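PDB 2VD3: ATP phosphoribosyltransferase from Methanobacterium thermoautotrophicum, which probably catalyses the condensation of ATP and 5-phosphoribose 1-diphosphate to phosphoribosyl-ATP, the first step of histidine biosynthesis, and is captured here with inhibitory histidine bound. Local coordinates for residues Ile118-Pro123 and Ala137-Leu142; Gly144-Ala149 and Asp156-Leu161; Ile211-Lys216 and Val282-Ile287; Leu218-Ile223 and Ala254-Val259. One frame throughout, in Å; residues are numbered along the deposited sequence.

Contact 1: Ile118-Pro123 and Ala137-Leu142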
loop_
_atom_site.group_PDB
_atom_site.type_symbol
_atom_site.label_atom_id
_atom_site.label_comp_id
_atom_site.label_asym_id
_atom_site.label_seq_id
_atom_site.Cartn_x
_atom_site.Cartn_y
_atom_site.Cartn_z
ATOM N N ILE A 118 -33.193 4.524 9.487
ATOM C CA ILE A 118 -32.514 3.670 8.516
ATOM C C ILE A 118 -31.212 4.319 8.077
ATOM O O ILE A 118 -31.214 5.459 7.603
ATOM C CB ILE A 118 -33.381 3.396 7.266
ATOM C CG1 ILE A 118 -34.742 2.819 7.668
ATOM C CG2 ILE A 118 -32.647 2.449 6.302
ATOM C CD1 ILE A 118 -35.828 2.996 6.606
ATOM N N ALA A 119 -30.112 3.582 8.234
ATOM C CA ALA A 119 -28.797 4.026 7.794
ATOM C C ALA A 119 -28.517 3.487 6.394
ATOM O O ALA A 119 -28.824 2.331 6.087
ATOM C CB ALA A 119 -27.715 3.563 8.765
ATOM N N THR A 120 -27.923 4.327 5.553
ATOM C CA THR A 120 -27.758 3.992 4.158
ATOM C C THR A 120 -26.556 4.707 3.553
ATOM O O THR A 120 -26.054 5.683 4.103
ATOM C CB THR A 120 -29.034 4.337 3.353
ATOM O OG1 THR A 120 -28.943 3.788 2.030
ATOM C CG2 THR A 120 -29.237 5.848 3.268
ATOM N N GLU A 121 -26.081 4.191 2.427
ATOM C CA GLU A 121 -25.144 4.941 1.608
ATOM C C GLU A 121 -25.898 5.520 0.425
ATOM O O GLU A 121 -25.340 6.295 -0.346
ATOM C CB GLU A 121 -23.980 4.066 1.159
ATOM C CG GLU A 121 -23.151 3.551 2.315
ATOM C CD GLU A 121 -21.900 2.851 1.857
ATOM O OE1 GLU A 121 -21.735 1.668 2.209
ATOM O OE2 GLU A 121 -21.091 3.475 1.137
ATOM N N PHE A 122 -27.182 5.163 0.322
ATOM C CA PHE A 122 -28.030 5.557 -0.807
ATOM C C PHE A 122 -29.309 6.263 -0.351
ATOM O O PHE A 122 -30.403 5.725 -0.523
ATOM C CB PHE A 122 -28.367 4.333 -1.673
ATOM C CG PHE A 122 -27.161 3.675 -2.274
ATOM C CD1 PHE A 122 -26.457 2.700 -1.566
ATOM C CD2 PHE A 122 -26.718 4.041 -3.539
ATOM C CE1 PHE A 122 -25.329 2.105 -2.107
ATOM C CE2 PHE A 122 -25.598 3.449 -4.099
ATOM C CZ PHE A 122 -24.894 2.480 -3.379
ATOM N N PRO A 123 -29.174 7.486 0.205
ATOM C CA PRO A 123 -30.332 8.205 0.735
ATOM C C PRO A 123 -31.387 8.520 -0.321
ATOM O O PRO A 123 -32.574 8.485 -0.014
ATOM C CB PRO A 123 -29.722 9.492 1.301
ATOM C CG PRO A 123 -28.427 9.647 0.577
ATOM C CD PRO A 123 -27.929 8.267 0.361
ATOM N N ALA A 137 -40.131 7.014 7.925
ATOM C CA ALA A 137 -38.934 6.605 8.640
ATOM C C ALA A 137 -37.829 7.603 8.334
ATOM O O ALA A 137 -37.839 8.244 7.276
ATOM C CB ALA A 137 -38.523 5.189 8.245
ATOM N N GLU A 138 -36.892 7.750 9.267
ATOM C CA GLU A 138 -35.775 8.666 9.086
ATOM C C GLU A 138 -34.619 7.960 8.393
ATOM O O GLU A 138 -34.373 6.767 8.615
ATOM C CB GLU A 138 -35.310 9.265 10.420
ATOM C CG GLU A 138 -36.433 9.679 11.380
ATOM C CD GLU A 138 -37.484 10.578 10.739
ATOM O OE1 GLU A 138 -37.109 11.599 10.117
ATOM O OE2 GLU A 138 -38.687 10.260 10.873
ATOM N N VAL A 139 -33.911 8.715 7.560
ATOM C CA VAL A 139 -32.817 8.187 6.763
ATOM C C VAL A 139 -31.526 8.884 7.158
ATOM O O VAL A 139 -31.412 10.106 7.041
ATOM C CB VAL A 139 -33.099 8.373 5.250
ATOM C CG1 VAL A 139 -31.872 8.083 4.422
ATOM C CG2 VAL A 139 -34.264 7.490 4.817
ATOM N N VAL A 140 -30.563 8.103 7.632
ATOM C CA VAL A 140 -29.261 8.636 8.018
ATOM C C VAL A 140 -28.198 8.157 7.029
ATOM O O VAL A 140 -27.993 6.952 6.842
ATOM C CB VAL A 140 -28.875 8.266 9.487
ATOM C CG1 VAL A 140 -27.489 8.804 9.838
ATOM C CG2 VAL A 140 -29.900 8.820 10.466
ATOM N N GLU A 141 -27.537 9.114 6.389
ATOM C CA GLU A 141 -26.496 8.804 5.432
ATOM C C GLU A 141 -25.176 8.556 6.152
ATOM O O GLU A 141 -24.749 9.358 6.982
ATOM C CB GLU A 141 -26.369 9.929 4.409
ATOM C CG GLU A 141 -25.060 9.938 3.665
ATOM C CD GLU A 141 -25.202 10.395 2.238
ATOM O OE1 GLU A 141 -24.569 9.770 1.367
ATOM O OE2 GLU A 141 -25.946 11.365 1.985
ATOM N N LEU A 142 -24.541 7.431 5.843
ATOM C CA LEU A 142 -23.241 7.124 6.405
ATOM C C LEU A 142 -22.232 7.005 5.281
ATOM O O LEU A 142 -22.599 6.809 4.123
ATOM C CB LEU A 142 -23.274 5.841 7.252
ATOM C CG LEU A 142 -24.179 5.772 8.490
ATOM C CD1 LEU A 142 -23.891 4.500 9.278
ATOM C CD2 LEU A 142 -24.041 6.992 9.384
#

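Contact 2: Gly144-Ala149 and Asp156-Leu161. With MG (magnesium ion), chain J.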
loop_
_atom_site.group_PDB
_atom_site.type_symbol
_atom_site.label_atom_id
_atom_site.label_comp_id
_atom_site.label_asym_id
_atom_site.label_seq_id
_atom_site.Cartn_x
_atom_site.Cartn_y
_atom_site.Cartn_z
ATOM N N GLY A 144 -20.036 4.653 5.020
ATOM C CA GLY A 144 -19.872 3.227 4.726
ATOM C C GLY A 144 -20.197 2.415 5.962
ATOM O O GLY A 144 -20.704 2.959 6.946
ATOM N N SER A 145 -19.924 1.112 5.911
ATOM C CA SER A 145 -20.072 0.233 7.074
ATOM C C SER A 145 -21.428 0.369 7.777
ATOM O O SER A 145 -21.504 0.357 9.021
ATOM C CB SER A 145 -18.916 0.464 8.071
ATOM O OG SER A 145 -17.644 0.248 7.460
ATOM N N THR A 146 -22.498 0.492 6.984
ATOM C CA THR A 146 -23.861 0.580 7.529
ATOM C C THR A 146 -24.171 -0.603 8.437
ATOM O O THR A 146 -25.007 -0.487 9.333
ATOM C CB THR A 146 -24.957 0.688 6.434
ATOM O OG1 THR A 146 -24.917 -0.460 5.578
ATOM C CG2 THR A 146 -24.800 1.967 5.601
ATOM N N GLU A 147 -23.472 -1.722 8.213
ATOM C CA GLU A 147 -23.648 -2.964 8.985
ATOM C C GLU A 147 -23.378 -2.801 10.481
ATOM O O GLU A 147 -23.825 -3.619 11.291
ATOM C CB GLU A 147 -22.752 -4.096 8.457
ATOM C CG GLU A 147 -22.433 -4.065 6.963
ATOM C CD GLU A 147 -21.191 -3.237 6.645
ATOM O OE1 GLU A 147 -20.282 -3.155 7.502
ATOM O OE2 GLU A 147 -21.129 -2.668 5.536
ATOM N N ILE A 148 -22.634 -1.760 10.836
ATOM C CA ILE A 148 -22.251 -1.499 12.231
ATOM C C ILE A 148 -23.255 -0.575 12.937
ATOM O O ILE A 148 -23.322 -0.548 14.166
ATOM C CB ILE A 148 -20.792 -0.940 12.304
ATOM C CG1 ILE A 148 -19.810 -1.955 11.704
ATOM C CG2 ILE A 148 -20.377 -0.630 13.734
ATOM C CD1 ILE A 148 -18.435 -1.400 11.428
ATOM N N ALA A 149 -24.053 0.146 12.150
ATOM C CA ALA A 149 -24.972 1.175 12.668
ATOM C C ALA A 149 -25.978 0.737 13.760
ATOM O O ALA A 149 -26.207 1.497 14.701
ATOM C CB ALA A 149 -25.686 1.888 11.526
ATOM N N ASP A 156 -31.906 1.706 13.511
ATOM C CA ASP A 156 -32.659 0.469 13.707
ATOM C C ASP A 156 -32.468 -0.446 12.500
ATOM O O ASP A 156 -32.292 -1.652 12.652
ATOM C CB ASP A 156 -34.147 0.768 13.900
ATOM C CG ASP A 156 -34.404 1.789 14.992
ATOM O OD1 ASP A 156 -34.053 1.522 16.163
ATOM O OD2 ASP A 156 -34.962 2.861 14.677
ATOM N N LEU A 157 -32.502 0.140 11.305
ATOM C CA LEU A 157 -32.363 -0.604 10.053
ATOM C C LEU A 157 -31.241 -0.060 9.176
ATOM O O LEU A 157 -30.781 1.073 9.341
ATOM C CB LEU A 157 -33.667 -0.572 9.257
ATOM C CG LEU A 157 -34.963 -0.999 9.939
ATOM C CD1 LEU A 157 -36.147 -0.413 9.205
ATOM C CD2 LEU A 157 -35.050 -2.506 9.991
ATOM N N ILE A 158 -30.808 -0.882 8.231
ATOM C CA ILE A 158 -29.764 -0.485 7.304
ATOM C C ILE A 158 -30.165 -0.862 5.892
ATOM O O ILE A 158 -31.088 -1.644 5.690
ATOM C CB ILE A 158 -28.379 -1.125 7.656
ATOM C CG1 ILE A 158 -28.368 -2.630 7.363
ATOM C CG2 ILE A 158 -28.010 -0.860 9.118
ATOM C CD1 ILE A 158 -26.985 -3.205 7.100
ATOM N N THR A 159 -29.485 -0.277 4.920
ATOM C CA THR A 159 -29.526 -0.782 3.564
ATOM C C THR A 159 -28.153 -1.363 3.320
ATOM O O THR A 159 -27.195 -1.009 4.011
ATOM C CB THR A 159 -29.824 0.313 2.515
ATOM O OG1 THR A 159 -28.706 1.199 2.408
ATOM C CG2 THR A 159 -31.091 1.094 2.870
ATOM N N ASP A 160 -28.051 -2.261 2.352
ATOM C CA ASP A 160 -26.761 -2.836 2.021
ATOM C C ASP A 160 -26.741 -3.415 0.623
ATOM O O ASP A 160 -27.773 -3.846 0.096
ATOM C CB ASP A 160 -26.371 -3.909 3.041
ATOM C CG ASP A 160 -24.883 -4.140 3.088
ATOM O OD1 ASP A 160 -24.455 -5.129 3.706
ATOM O OD2 ASP A 160 -24.136 -3.329 2.501
ATOM N N LEU A 161 -25.551 -3.438 0.041
ATOM C CA LEU A 161 -25.354 -3.899 -1.319
ATOM C C LEU A 161 -24.625 -5.249 -1.304
ATOM O O LEU A 161 -23.490 -5.317 -0.857
ATOM C CB LEU A 161 -24.534 -2.844 -2.072
ATOM C CG LEU A 161 -24.630 -2.682 -3.590
ATOM C CD1 LEU A 161 -26.036 -2.292 -4.010
ATOM C CD2 LEU A 161 -23.599 -1.648 -4.051
HETATM MG MG MG J . -22.187 -2.897 1.563
#

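Contact 3: Ile211-Lys216 and Val282-Ile287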
loop_
_atom_site.group_PDB
_atom_site.type_symbol
_atom_site.label_atom_id
_atom_site.label_comp_id
_atom_site.label_asym_id
_atom_site.label_seq_id
_atom_site.Cartn_x
_atom_site.Cartn_y
_atom_site.Cartn_z
ATOM N N ILE A 211 -20.876 -9.466 -24.920
ATOM C CA ILE A 211 -21.886 -9.876 -23.950
ATOM C C ILE A 211 -22.641 -11.113 -24.409
ATOM O O ILE A 211 -22.999 -11.970 -23.597
ATOM C CB ILE A 211 -22.884 -8.732 -23.655
ATOM C CG1 ILE A 211 -22.214 -7.662 -22.789
ATOM C CG2 ILE A 211 -24.127 -9.257 -22.943
ATOM C CD1 ILE A 211 -22.908 -6.357 -22.870
ATOM N N ASP A 212 -22.889 -11.205 -25.712
ATOM C CA ASP A 212 -23.582 -12.360 -26.264
ATOM C C ASP A 212 -22.670 -13.576 -26.354
ATOM O O ASP A 212 -23.142 -14.696 -26.571
ATOM C CB ASP A 212 -24.179 -12.034 -27.640
ATOM C CG ASP A 212 -25.265 -10.967 -27.575
ATOM O OD1 ASP A 212 -25.949 -10.859 -26.528
ATOM O OD2 ASP A 212 -25.432 -10.236 -28.578
ATOM N N ALA A 213 -21.368 -13.354 -26.191
ATOM C CA ALA A 213 -20.400 -14.456 -26.189
ATOM C C ALA A 213 -20.277 -15.116 -24.814
ATOM O O ALA A 213 -19.670 -16.186 -24.694
ATOM C CB ALA A 213 -19.029 -13.982 -26.691
ATOM N N GLU A 214 -20.853 -14.480 -23.789
ATOM C CA GLU A 214 -20.762 -14.973 -22.414
ATOM C C GLU A 214 -21.418 -16.339 -22.288
ATOM O O GLU A 214 -22.548 -16.537 -22.730
ATOM C CB GLU A 214 -21.362 -13.975 -21.409
ATOM C CG GLU A 214 -21.442 -14.475 -19.942
ATOM C CD GLU A 214 -22.798 -15.116 -19.583
ATOM O OE1 GLU A 214 -23.852 -14.527 -19.927
ATOM O OE2 GLU A 214 -22.815 -16.199 -18.943
ATOM N N GLY A 215 -20.678 -17.281 -21.702
ATOM C CA GLY A 215 -21.142 -18.648 -21.524
ATOM C C GLY A 215 -21.304 -19.386 -22.838
ATOM O O GLY A 215 -22.030 -20.382 -22.907
ATOM N N LYS A 216 -20.652 -18.899 -23.892
ATOM C CA LYS A 216 -20.705 -19.581 -25.184
ATOM C C LYS A 216 -19.300 -19.958 -25.619
ATOM O O LYS A 216 -18.430 -19.095 -25.745
ATOM C CB LYS A 216 -21.358 -18.695 -26.259
ATOM C CG LYS A 216 -22.697 -18.077 -25.884
ATOM C CD LYS A 216 -23.778 -19.128 -25.787
ATOM C CE LYS A 216 -25.141 -18.495 -25.802
ATOM N NZ LYS A 216 -26.101 -19.343 -25.061
ATOM N N VAL A 282 -12.923 -24.223 -27.322
ATOM C CA VAL A 282 -12.167 -23.082 -27.838
ATOM C C VAL A 282 -12.938 -21.805 -27.462
ATOM O O VAL A 282 -14.163 -21.776 -27.589
ATOM C CB VAL A 282 -12.029 -23.182 -29.391
ATOM C CG1 VAL A 282 -11.192 -22.048 -29.958
ATOM C CG2 VAL A 282 -11.438 -24.511 -29.806
ATOM N N PRO A 283 -12.235 -20.749 -27.005
ATOM C CA PRO A 283 -12.945 -19.536 -26.612
ATOM C C PRO A 283 -13.498 -18.752 -27.806
ATOM O O PRO A 283 -12.924 -18.788 -28.906
ATOM C CB PRO A 283 -11.865 -18.708 -25.912
ATOM C CG PRO A 283 -10.591 -19.150 -26.546
ATOM C CD PRO A 283 -10.775 -20.614 -26.837
ATOM N N ILE A 284 -14.614 -18.064 -27.572
ATOM C CA ILE A 284 -15.191 -17.154 -28.548
ATOM C C ILE A 284 -15.203 -15.749 -27.942
ATOM O O ILE A 284 -15.759 -15.544 -26.863
ATOM C CB ILE A 284 -16.638 -17.579 -28.948
ATOM C CG1 ILE A 284 -16.637 -18.989 -29.562
ATOM C CG2 ILE A 284 -17.250 -16.564 -29.916
ATOM C CD1 ILE A 284 -18.036 -19.579 -29.818
ATOM N N GLU A 285 -14.608 -14.783 -28.634
ATOM C CA GLU A 285 -14.547 -13.420 -28.114
ATOM C C GLU A 285 -15.850 -12.628 -28.316
ATOM O O GLU A 285 -16.316 -11.933 -27.415
ATOM C CB GLU A 285 -13.353 -12.684 -28.722
ATOM C CG GLU A 285 -12.867 -11.507 -27.911
ATOM C CD GLU A 285 -11.680 -10.824 -28.554
ATOM O OE1 GLU A 285 -10.604 -10.785 -27.923
ATOM O OE2 GLU A 285 -11.815 -10.334 -29.693
ATOM N N ARG A 286 -16.432 -12.737 -29.502
ATOM C CA ARG A 286 -17.630 -11.969 -29.866
ATOM C C ARG A 286 -18.567 -12.842 -30.671
ATOM O O ARG A 286 -18.126 -13.580 -31.559
ATOM C CB ARG A 286 -17.259 -10.771 -30.728
ATOM C CG ARG A 286 -16.763 -9.570 -29.984
ATOM C CD ARG A 286 -16.052 -8.587 -30.914
ATOM N NE ARG A 286 -14.603 -8.645 -30.759
ATOM C CZ ARG A 286 -13.734 -7.932 -31.472
ATOM N NH1 ARG A 286 -14.145 -7.082 -32.415
ATOM N NH2 ARG A 286 -12.436 -8.061 -31.240
ATOM N N ILE A 287 -19.860 -12.754 -30.367
ATOM C CA ILE A 287 -20.887 -13.353 -31.213
ATOM C C ILE A 287 -21.836 -12.267 -31.714
ATOM O O ILE A 287 -22.268 -11.409 -30.943
ATOM C CB ILE A 287 -21.676 -14.471 -30.472
ATOM C CG1 ILE A 287 -20.714 -15.546 -29.973
ATOM C CG2 ILE A 287 -22.760 -15.077 -31.384
ATOM C CD1 ILE A 287 -21.381 -16.680 -29.229
#

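Contact 4: Leu218-Ile223 and Ala254-Val259. With HIS (histidine), chain C; HIS (histidine), chain B.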
loop_
_atom_site.group_PDB
_atom_site.type_symbol
_atom_site.label_atom_id
_atom_site.label_comp_id
_atom_site.label_asym_id
_atom_site.label_seq_id
_atom_site.Cartn_x
_atom_site.Cartn_y
_atom_site.Cartn_z
ATOM N N LEU A 218 -16.866 -22.580 -28.404
ATOM C CA LEU A 218 -16.863 -23.386 -29.632
ATOM C C LEU A 218 -16.278 -24.776 -29.351
ATOM O O LEU A 218 -15.072 -24.914 -29.096
ATOM C CB LEU A 218 -16.088 -22.683 -30.760
ATOM C CG LEU A 218 -15.915 -23.406 -32.105
ATOM C CD1 LEU A 218 -17.196 -23.419 -32.899
ATOM C CD2 LEU A 218 -14.793 -22.770 -32.928
ATOM N N VAL A 219 -17.140 -25.791 -29.413
ATOM C CA VAL A 219 -16.756 -27.162 -29.093
ATOM C C VAL A 219 -16.422 -27.963 -30.355
ATOM O O VAL A 219 -17.217 -28.012 -31.289
ATOM C CB VAL A 219 -17.844 -27.867 -28.240
ATOM C CG1 VAL A 219 -17.514 -29.347 -28.012
ATOM C CG2 VAL A 219 -17.995 -27.151 -26.912
ATOM N N MET A 220 -15.235 -28.571 -30.364
ATOM C CA MET A 220 -14.745 -29.367 -31.497
ATOM C C MET A 220 -14.435 -30.796 -31.057
ATOM O O MET A 220 -13.961 -31.020 -29.942
ATOM C CB MET A 220 -13.467 -28.761 -32.086
ATOM C CG MET A 220 -13.575 -27.329 -32.544
ATOM S SD MET A 220 -11.967 -26.538 -32.731
ATOM C CE MET A 220 -11.475 -27.028 -34.379
ATOM N N LEU A 221 -14.688 -31.753 -31.951
ATOM C CA LEU A 221 -14.451 -33.172 -31.665
ATOM C C LEU A 221 -14.169 -33.982 -32.926
ATOM O O LEU A 221 -14.600 -33.616 -34.022
ATOM C CB LEU A 221 -15.636 -33.788 -30.906
ATOM C CG LEU A 221 -17.051 -33.743 -31.502
ATOM C CD1 LEU A 221 -17.275 -34.767 -32.623
ATOM C CD2 LEU A 221 -18.050 -33.982 -30.399
ATOM N N ASN A 222 -13.444 -35.083 -32.750
ATOM C CA ASN A 222 -13.247 -36.067 -33.801
ATOM C C ASN A 222 -14.205 -37.243 -33.603
ATOM O O ASN A 222 -14.250 -37.840 -32.527
ATOM C CB ASN A 222 -11.796 -36.554 -33.812
ATOM C CG ASN A 222 -10.817 -35.475 -34.239
ATOM O OD1 ASN A 222 -11.117 -34.645 -35.101
ATOM N ND2 ASN A 222 -9.627 -35.494 -33.646
ATOM N N ILE A 223 -14.981 -37.558 -34.638
ATOM C CA ILE A 223 -15.922 -38.674 -34.584
ATOM C C ILE A 223 -15.774 -39.578 -35.800
ATOM O O ILE A 223 -15.535 -39.102 -36.911
ATOM C CB ILE A 223 -17.404 -38.191 -34.422
ATOM C CG1 ILE A 223 -18.343 -39.352 -34.094
ATOM C CG2 ILE A 223 -17.902 -37.476 -35.657
ATOM C CD1 ILE A 223 -18.211 -39.896 -32.699
ATOM N N ALA A 254 -14.486 -34.267 -38.335
ATOM C CA ALA A 254 -14.363 -33.322 -37.230
ATOM C C ALA A 254 -15.636 -32.495 -37.187
ATOM O O ALA A 254 -16.112 -32.025 -38.222
ATOM C CB ALA A 254 -13.156 -32.426 -37.418
ATOM N N VAL A 255 -16.202 -32.339 -35.996
ATOM C CA VAL A 255 -17.472 -31.644 -35.851
ATOM C C VAL A 255 -17.308 -30.474 -34.893
ATOM O O VAL A 255 -16.805 -30.653 -33.777
ATOM C CB VAL A 255 -18.575 -32.585 -35.318
ATOM C CG1 VAL A 255 -19.908 -31.858 -35.239
ATOM C CG2 VAL A 255 -18.705 -33.815 -36.191
ATOM N N HIS A 256 -17.690 -29.275 -35.334
ATOM C CA HIS A 256 -17.645 -28.076 -34.489
ATOM C C HIS A 256 -19.037 -27.446 -34.321
ATOM O O HIS A 256 -19.788 -27.352 -35.292
ATOM C CB HIS A 256 -16.675 -27.024 -35.061
ATOM C CG HIS A 256 -15.452 -27.594 -35.726
ATOM N ND1 HIS A 256 -14.907 -27.044 -36.866
ATOM C CD2 HIS A 256 -14.669 -28.656 -35.412
ATOM C CE1 HIS A 256 -13.843 -27.739 -37.225
ATOM N NE2 HIS A 256 -13.678 -28.725 -36.361
ATOM N N ALA A 257 -19.350 -26.998 -33.107
ATOM C CA ALA A 257 -20.598 -26.303 -32.819
ATOM C C ALA A 257 -20.405 -25.358 -31.646
ATOM O O ALA A 257 -19.638 -25.639 -30.722
ATOM C CB ALA A 257 -21.705 -27.293 -32.523
ATOM N N VAL A 258 -21.095 -24.224 -31.704
ATOM C CA VAL A 258 -21.160 -23.296 -30.582
ATOM C C VAL A 258 -22.081 -23.923 -29.534
ATOM O O VAL A 258 -23.189 -24.367 -29.857
ATOM C CB VAL A 258 -21.711 -21.919 -31.020
ATOM C CG1 VAL A 258 -21.645 -20.918 -29.866
ATOM C CG2 VAL A 258 -20.957 -21.393 -32.238
ATOM N N VAL A 259 -21.606 -24.013 -28.294
ATOM C CA VAL A 259 -22.421 -24.593 -27.225
ATOM C C VAL A 259 -22.413 -23.707 -25.974
ATOM O O VAL A 259 -21.412 -23.068 -25.665
ATOM C CB VAL A 259 -22.023 -26.065 -26.883
ATOM C CG1 VAL A 259 -21.490 -26.802 -28.111
ATOM C CG2 VAL A 259 -21.015 -26.124 -25.763
HETATM N N HIS C . -8.600 -33.131 -36.181
HETATM C CA HIS C . -7.591 -32.333 -35.408
HETATM C C HIS C . -6.850 -33.203 -34.401
HETATM O O HIS C . -5.842 -32.785 -33.834
HETATM C CB HIS C . -8.261 -31.161 -34.684
HETATM C CG HIS C . -9.401 -31.567 -33.799
HETATM N ND1 HIS C . -10.706 -31.199 -34.052
HETATM C CD2 HIS C . -9.430 -32.307 -32.667
HETATM C CE1 HIS C . -11.490 -31.699 -33.112
HETATM N NE2 HIS C . -10.740 -32.379 -32.262
HETATM O OXT HIS C . -7.244 -34.344 -34.122
HETATM N N HIS B . -21.843 -24.230 -37.637
HETATM C CA HIS B . -21.621 -24.127 -36.155
HETATM C C HIS B . -22.840 -23.544 -35.451
HETATM O O HIS B . -22.935 -23.586 -34.226
HETATM C CB HIS B . -20.389 -23.271 -35.848
HETATM C CG HIS B . -20.425 -21.909 -36.470
HETATM N ND1 HIS B . -19.541 -21.515 -37.454
HETATM C CD2 HIS B . -21.239 -20.849 -36.249
HETATM C CE1 HIS B . -19.811 -20.272 -37.813
HETATM N NE2 HIS B . -20.840 -19.847 -37.099
HETATM O OXT HIS B . -23.757 -23.010 -36.089
#

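Contact 1: Ile118-Pro123 and Ala137-Leu142
Strand 117-120, helix 123-132 and strand 138-141 form a beta-alpha-beta unit, and its two parallel strands meet here as direct neighbours. Four backbone hydrogen bonds join them, from I118 N to E138 O, V140 N to I118 O, T120 N to V140 O and L142 N to T120 O, the last almost straight at 170°. On the face that carries I118, T120 and V139, covered by the helix through L130, one bump is V139. Its CG1, anti to the backbone N, fits the hollow between T120 CG2, at 3.6 Å, and P123 CB, at 4.0 Å. I118 CD1 rests 3.8 Å from A137 CB. On the other face a small residue fits: with only a methyl at A119, CD1 of L142 settles 4.0 Å from A119 CB. T120 suits its place with both a methyl and a hydroxyl. With OG1 anti to the backbone N (chi1 -170°), OG1 accepts F122 N at 2.8 Å in an ST turn and also bonds to the hydroxyls of T126 and T159. An alanine here would lose these bonds and the methyl against V139, and would probably loosen the turn into the helix. P123 suits the first helical turn, where no backbone N-H is required, and its ring crosses E141 obliquely, with P123 CG 3.3 Å from E141 OE2.

Contact 2: Gly144-Ala149 and Asp156-Leu161
One hydrogen bond joins the segments: T146 OG1 donates to T159 O over 2.8 Å, almost along the C=O axis (174°). A chi1 of 60° sets this hydroxyl between the backbone N and the carbonyl carbon of its own residue. A valine here would lose the hydroxyl and would probably weaken the hold of the 144-149 turn on the strand. The van der Waals packing centres on I158. Its CG2 lies against the carbonyl oxygen of T146, 3.0 Å from T146 O, and makes an apolar contact with A149 CB at 4.3 Å, while I158 CD1 reaches E147 CA at 3.8 Å. Electrostatically, D160 binds the magnesium ion through OD2 at 2.2 Å, and the same oxygen receives a weak bond from L161 N. E147, bent at chi2, brings OE2 to 4.3 Å from D160 OD2, the carboxylate planes 42° apart. E147 OE2 stays 4.1 Å from the magnesium, too far to be a ligand, but the cation would probably ease the repulsion between the acids. The turn follows the beta-alpha-beta unit of strands 117-120 and 138-141 and packs on strand 157-162, in the catalytic part, of the periplasmic-binding-protein-like clan. In the sheet, strand 157-162 runs between strands 94-101 and 117-120; from the turn, A149 touches A119 and L142, and I148 meets L38 of a second subunit.

Contact 3: Ile211-Lys216 and Val282-Ile287
A type II beta turn from A213 to K216, closed by K216 N donating to A213 O at 3.0 Å, bends the chain between helix 197-212 and strand 216-224, and no hydrogen bond joins it to segment 282-287. G215 suits the turn because its phi is positive. The small methyl of A213 allows close approach: A213 CB lies 3.5 Å from E285 O and 3.6 Å from I284 O. I287 supplies the greasy bulk: its CD1 lies 3.6 Å from K216 CB and 3.8 Å from D212 O, its CG1 4.0 Å from A213 CB. K216 crosses I287 at about a right angle and its side chain offers its aliphatic base, CB and CG, while NZ pairs with D260; D212 pairs with R208. R286 NH2 forms a 2.8 Å salt bridge with E285 OE2, while E285 also pairs with R217 and R286 with E261, both of a fourth subunit. Within the chain the contact therefore rests on van der Waals fit, methyl and methylene groups against one another and against backbone carbonyls, while the charges of E285 and R286 are paired with each other and across the interface, where R286 and I287 extend the sheet into the fourth subunit.

Contact 4: Leu218-Ile223 and Ala254-Val259
Over one face of the H256 ring lies the methyl of M220, with CE 3.7 Å from the ring centroid and 24° off its normal, a CH-pi contact. The bend of M220 at chi3 (85°) turns CE back over the ring, while M220 CG approaches H256 CD2 to 3.3 Å. The flat amide of N222 grips a bound histidine at its alpha-amino and alpha-carboxylate groups: OD1 accepts from the ligand N at 3.1 Å, and ND2 donates to the ligand OXT at 2.7 Å. An asparagine suits this place because it offers an acceptor and a donor side by side, and D278 also accepts from ND2. The two strands are the central pair of the 2-3-1-4 antiparallel sheet of a ferredoxin-like fold. V219 with A257 and L221 with V255 are hydrogen-bonded pairs, V219 N reaching A257 O at 2.8 Å. Toward helices 228-234 and 264-272 the sheet is apolar: V219 CG2 meets V259 CG2 at 3.4 Å, and L221 CD1 lies 3.7 Å from V255 CB, its side chain running alongside V255. A257 contributes only a methyl there. H256, A257 and V258 line a histidine pocket at the subunit interface, the site of the inhibitory histidine in the C-terminal domain, consistent with feedback control. The ligand held by N222 also bonds to T239 and T242 of a third subunit, and a second histidine receives V258 N on its O at 3.2 Å.

Overall arrangement
From the N terminus, contact 1 comes first and closes the short excursion through helix 123-132. Contact 2 follows in series, closing a still shorter loop before strand 157-162, and the two touch within one sheet, where strands 117-120 and 157-162 are neighbours and A119 N meets L157 O at 2.8 Å. After helix 197-212 the chain enters its C-terminal part, on the opposite side of the chain's centre. There contact 3 closes a long loop, and contact 4 is nested inside it. Strands 216-224 and 279-283 lie side by side and link the two. Contacts 1 and 4 are centred about 54 Å apart.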